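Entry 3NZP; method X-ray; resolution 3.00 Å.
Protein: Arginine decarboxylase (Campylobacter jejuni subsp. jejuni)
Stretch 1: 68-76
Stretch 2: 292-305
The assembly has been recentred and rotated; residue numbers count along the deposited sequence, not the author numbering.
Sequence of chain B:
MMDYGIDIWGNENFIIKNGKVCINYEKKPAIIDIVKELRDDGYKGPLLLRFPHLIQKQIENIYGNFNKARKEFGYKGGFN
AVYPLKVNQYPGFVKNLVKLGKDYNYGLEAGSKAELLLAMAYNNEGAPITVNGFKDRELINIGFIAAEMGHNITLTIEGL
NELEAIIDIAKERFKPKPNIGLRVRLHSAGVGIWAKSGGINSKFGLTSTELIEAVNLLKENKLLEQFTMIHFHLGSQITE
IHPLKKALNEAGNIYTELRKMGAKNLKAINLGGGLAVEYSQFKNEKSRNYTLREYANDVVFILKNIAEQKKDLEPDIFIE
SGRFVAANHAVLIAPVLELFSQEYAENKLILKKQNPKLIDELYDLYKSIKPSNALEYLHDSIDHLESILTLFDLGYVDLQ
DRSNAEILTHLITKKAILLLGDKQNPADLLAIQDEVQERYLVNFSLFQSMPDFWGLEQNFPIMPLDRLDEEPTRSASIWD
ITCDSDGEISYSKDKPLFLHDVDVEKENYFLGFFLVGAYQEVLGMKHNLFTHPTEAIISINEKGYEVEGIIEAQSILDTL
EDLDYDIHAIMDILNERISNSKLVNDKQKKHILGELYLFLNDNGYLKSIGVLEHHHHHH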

# COMPACT_ATOMS: atom_id res chain seq x y z
N LYS B 68 26.83 24.80 -10.32
CA LYS B 68 26.71 26.24 -10.31
C LYS B 68 26.77 26.73 -8.86
O LYS B 68 27.26 27.82 -8.59
CB LYS B 68 25.40 26.66 -10.99
CG LYS B 68 25.38 26.23 -12.44
CD LYS B 68 24.39 26.98 -13.30
CE LYS B 68 22.96 26.58 -13.01
NZ LYS B 68 22.04 27.28 -13.95
N ALA B 69 26.29 25.93 -7.93
CA ALA B 69 26.33 26.32 -6.54
C ALA B 69 27.75 26.24 -6.03
O ALA B 69 28.19 27.06 -5.23
CB ALA B 69 25.44 25.42 -5.71
N ARG B 70 28.49 25.24 -6.49
CA ARG B 70 29.86 25.11 -6.02
C ARG B 70 30.73 26.23 -6.53
O ARG B 70 31.58 26.73 -5.81
CB ARG B 70 30.43 23.76 -6.42
CG ARG B 70 30.14 22.68 -5.41
CD ARG B 70 31.09 21.54 -5.60
NE ARG B 70 31.02 21.10 -6.98
CZ ARG B 70 32.00 20.45 -7.60
NH1 ARG B 70 31.84 20.07 -8.86
NH2 ARG B 70 33.12 20.19 -6.95
N LYS B 71 30.52 26.63 -7.78
CA LYS B 71 31.33 27.70 -8.37
C LYS B 71 31.04 29.03 -7.71
O LYS B 71 31.95 29.84 -7.50
CB LYS B 71 31.08 27.78 -9.87
CG LYS B 71 31.65 26.60 -10.66
CD LYS B 71 33.18 26.51 -10.50
CE LYS B 71 33.80 25.39 -11.33
NZ LYS B 71 35.28 25.50 -11.37
N GLU B 72 29.77 29.26 -7.39
CA GLU B 72 29.36 30.51 -6.76
C GLU B 72 30.19 30.73 -5.51
O GLU B 72 30.78 31.78 -5.35
CB GLU B 72 27.88 30.48 -6.39
CG GLU B 72 27.35 31.84 -5.98
CD GLU B 72 25.96 31.77 -5.37
OE1 GLU B 72 25.04 31.24 -6.02
OE2 GLU B 72 25.79 32.27 -4.23
N PHE B 73 30.25 29.76 -4.62
CA PHE B 73 31.03 29.95 -3.42
C PHE B 73 32.42 29.36 -3.53
O PHE B 73 33.08 29.14 -2.52
CB PHE B 73 30.31 29.35 -2.22
CG PHE B 73 28.87 29.71 -2.15
CD1 PHE B 73 27.95 29.09 -2.99
CD2 PHE B 73 28.43 30.68 -1.27
CE1 PHE B 73 26.61 29.44 -2.95
CE2 PHE B 73 27.09 31.04 -1.23
CZ PHE B 73 26.18 30.41 -2.07
N GLY B 74 32.86 29.10 -4.76
CA GLY B 74 34.18 28.53 -4.95
C GLY B 74 34.47 27.37 -4.02
O GLY B 74 35.45 27.40 -3.28
N TYR B 75 33.61 26.36 -4.06
CA TYR B 75 33.74 25.16 -3.21
C TYR B 75 34.79 24.18 -3.77
O TYR B 75 34.69 23.74 -4.91
CB TYR B 75 32.38 24.46 -3.09
CG TYR B 75 32.31 23.44 -1.97
CD1 TYR B 75 32.43 22.07 -2.22
CD2 TYR B 75 32.15 23.86 -0.64
CE1 TYR B 75 32.39 21.14 -1.17
CE2 TYR B 75 32.12 22.94 0.40
CZ TYR B 75 32.24 21.59 0.13
OH TYR B 75 32.21 20.69 1.18
N LYS B 76 35.79 23.84 -2.97
CA LYS B 76 36.85 22.95 -3.44
C LYS B 76 36.44 21.47 -3.46
O LYS B 76 36.95 20.70 -4.27
CB LYS B 76 38.10 23.14 -2.58
CG LYS B 76 38.77 24.51 -2.75
CD LYS B 76 39.71 24.89 -1.58
CE LYS B 76 38.93 25.06 -0.24
NZ LYS B 76 39.72 25.57 0.96
N LEU B 292 15.62 24.01 -6.00
CA LEU B 292 16.76 23.11 -6.07
C LEU B 292 18.04 23.90 -5.82
O LEU B 292 18.90 23.48 -5.04
CB LEU B 292 16.84 22.44 -7.45
CG LEU B 292 17.55 21.09 -7.53
CD1 LEU B 292 17.92 20.81 -8.98
CD2 LEU B 292 18.80 21.08 -6.67
N ARG B 293 18.16 25.05 -6.48
CA ARG B 293 19.33 25.91 -6.35
C ARG B 293 19.53 26.32 -4.89
O ARG B 293 20.66 26.35 -4.40
CB ARG B 293 19.18 27.15 -7.25
CG ARG B 293 20.42 28.05 -7.30
CD ARG B 293 21.66 27.26 -7.68
NE ARG B 293 22.90 28.01 -7.51
CZ ARG B 293 23.45 28.81 -8.42
NH1 ARG B 293 24.58 29.44 -8.14
NH2 ARG B 293 22.87 28.97 -9.61
N GLU B 294 18.43 26.63 -4.21
CA GLU B 294 18.47 27.02 -2.81
C GLU B 294 19.05 25.86 -1.99
O GLU B 294 19.92 26.04 -1.14
CB GLU B 294 17.08 27.38 -2.31
CG GLU B 294 17.06 27.81 -0.87
CD GLU B 294 15.74 28.42 -0.44
OE1 GLU B 294 15.68 28.90 0.71
OE2 GLU B 294 14.77 28.43 -1.23
N TYR B 295 18.55 24.66 -2.27
CA TYR B 295 19.01 23.47 -1.58
C TYR B 295 20.51 23.33 -1.83
O TYR B 295 21.29 23.14 -0.89
CB TYR B 295 18.24 22.26 -2.10
CG TYR B 295 18.71 20.93 -1.57
CD1 TYR B 295 19.58 20.14 -2.30
CD2 TYR B 295 18.30 20.47 -0.33
CE1 TYR B 295 20.02 18.92 -1.82
CE2 TYR B 295 18.73 19.26 0.17
CZ TYR B 295 19.59 18.48 -0.58
OH TYR B 295 20.06 17.27 -0.09
N ALA B 296 20.93 23.44 -3.09
CA ALA B 296 22.34 23.33 -3.41
C ALA B 296 23.16 24.44 -2.76
O ALA B 296 24.15 24.17 -2.08
CB ALA B 296 22.54 23.32 -4.94
N ASN B 297 22.77 25.70 -2.96
CA ASN B 297 23.53 26.79 -2.37
C ASN B 297 23.66 26.59 -0.86
O ASN B 297 24.75 26.73 -0.31
CB ASN B 297 22.86 28.15 -2.64
CG ASN B 297 22.92 28.54 -4.09
OD1 ASN B 297 23.88 28.23 -4.79
ND2 ASN B 297 21.90 29.25 -4.55
N ASP B 298 22.56 26.23 -0.21
CA ASP B 298 22.60 26.00 1.23
C ASP B 298 23.61 24.92 1.59
O ASP B 298 24.40 25.09 2.52
CB ASP B 298 21.22 25.65 1.75
CG ASP B 298 20.31 26.85 1.81
OD1 ASP B 298 19.08 26.69 2.05
OD2 ASP B 298 20.82 27.97 1.62
N VAL B 299 23.60 23.81 0.87
CA VAL B 299 24.54 22.73 1.17
C VAL B 299 25.97 23.19 1.05
O VAL B 299 26.77 23.05 1.98
CB VAL B 299 24.33 21.49 0.25
CG1 VAL B 299 25.41 20.44 0.51
CG2 VAL B 299 22.96 20.89 0.51
N VAL B 300 26.30 23.77 -0.10
CA VAL B 300 27.66 24.24 -0.33
C VAL B 300 28.10 25.30 0.66
O VAL B 300 29.25 25.32 1.10
CB VAL B 300 27.80 24.79 -1.74
CG1 VAL B 300 29.21 25.30 -1.94
CG2 VAL B 300 27.47 23.72 -2.74
N PHE B 301 27.19 26.20 1.00
CA PHE B 301 27.52 27.26 1.93
C PHE B 301 27.76 26.73 3.34
O PHE B 301 28.84 26.93 3.90
CB PHE B 301 26.41 28.30 1.93
CG PHE B 301 26.69 29.51 2.78
CD1 PHE B 301 26.36 29.52 4.13
CD2 PHE B 301 27.22 30.66 2.21
CE1 PHE B 301 26.55 30.66 4.90
CE2 PHE B 301 27.42 31.81 2.97
CZ PHE B 301 27.07 31.81 4.32
N ILE B 302 26.77 26.05 3.91
CA ILE B 302 26.91 25.51 5.25
C ILE B 302 28.21 24.74 5.43
O ILE B 302 28.93 24.92 6.42
CB ILE B 302 25.76 24.53 5.60
CG1 ILE B 302 24.40 25.20 5.40
CG2 ILE B 302 25.92 24.06 7.04
CD1 ILE B 302 24.13 26.35 6.34
N LEU B 303 28.53 23.89 4.46
CA LEU B 303 29.75 23.10 4.55
C LEU B 303 31.00 23.97 4.46
O LEU B 303 31.92 23.82 5.26
CB LEU B 303 29.77 22.01 3.48
CG LEU B 303 28.69 20.93 3.62
CD1 LEU B 303 28.82 19.97 2.45
CD2 LEU B 303 28.83 20.20 4.95
N LYS B 304 31.03 24.88 3.49
CA LYS B 304 32.18 25.77 3.34
C LYS B 304 32.46 26.45 4.66
O LYS B 304 33.57 26.43 5.17
CB LYS B 304 31.90 26.82 2.29
CG LYS B 304 33.00 27.85 2.17
CD LYS B 304 32.66 28.85 1.08
CE LYS B 304 33.74 29.90 0.90
NZ LYS B 304 33.35 30.87 -0.16
N ASN B 305 31.43 27.08 5.21
CA ASN B 305 31.56 27.76 6.48
C ASN B 305 32.17 26.89 7.56
O ASN B 305 33.12 27.30 8.23
CB ASN B 305 30.19 28.27 6.93
CG ASN B 305 29.85 29.62 6.32
OD1 ASN B 305 30.25 29.93 5.19
ND2 ASN B 305 29.10 30.43 7.07

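The contact joins the last turn of one helix, and the loop that follows it, to one side of a longer helix more than two hundred residues further along the chain. The axes of helix 68-72 and helix 292-305 run in broadly the same direction, 42° apart, and come within 8.7 Å of each other. At the crossing the backbones come close, with CA of Ala 69 5.0 Å from CA of Asn 297, and two alanine methyls meet there: CB of Ala 69 is 3.7 Å from CB of Ala 296.

Ala 69 is the central bump. Its methyl points toward the long helix and drops into a hollow made by Arg 293, Ala 296, Asn 297 and Val 300, residues at positions i, i+3, i+4 and i+7, which line one face of the helix. Ala 296 forms a shallow floor, while CG2 of Val 300 closes in at 4.0 Å from Ala 69 CB and OD1 of Asn 297 at 3.3 Å. The rule is a small knob in a hole whose floor is equally small.

Val 300 then acts as a bump in its turn. It points toward the first stretch and meets four of its residues: besides Ala 69, its CG2 lies 3.9 Å from CG of Arg 70, and its CG1 lies 4.1 Å from CD1 of Phe 73 and 3.5 Å from CB of Tyr 75. The chain can surround it because it leaves the helix at Phe 73 and turns through Gly 74, whose positive phi suits glycine, bringing Tyr 75 back against the long helix. The turn is held by Tyr 75 N donating to Arg 70 O at 2.7 Å.

Phe 73 and Tyr 75 are the large side chains the first stretch lays against the long helix. Phe 73 has the greatest area covered by the other stretch; its ring reaches Phe 301, with CE2 of Phe 73 3.5 Å from CD2 of Phe 301 and the two planes inclined at 77°. Tyr 75 starts sideways, but its ring comes nearer, placing OH of Tyr 75 3.6 Å from CB of Leu 303; that hydroxyl finds its hydrogen bond elsewhere in the structure.

Polar groups finish the contact toward both ends. Near the start of the long helix, Glu 72 OE1 and Arg 293 NH1 form a salt bridge at 2.8 Å, opposite charges at short range. Arg 293 is also steadied within its own helix, since its NE donates to OD1 of Asn 297 at 2.9 Å, and a face of its guanidinium lies against the backbone at Lys 68 and Ala 69. One arginine thus serves as both wall of the alanine pocket and ionic partner. Further along, Lys 304 extends with all four chi angles in t, and its NZ donates to O of Phe 73 at 2.9 Å. This carbonyl lies where the chain has left the helix, so the lysine ties down the turn that carries both aromatic rings.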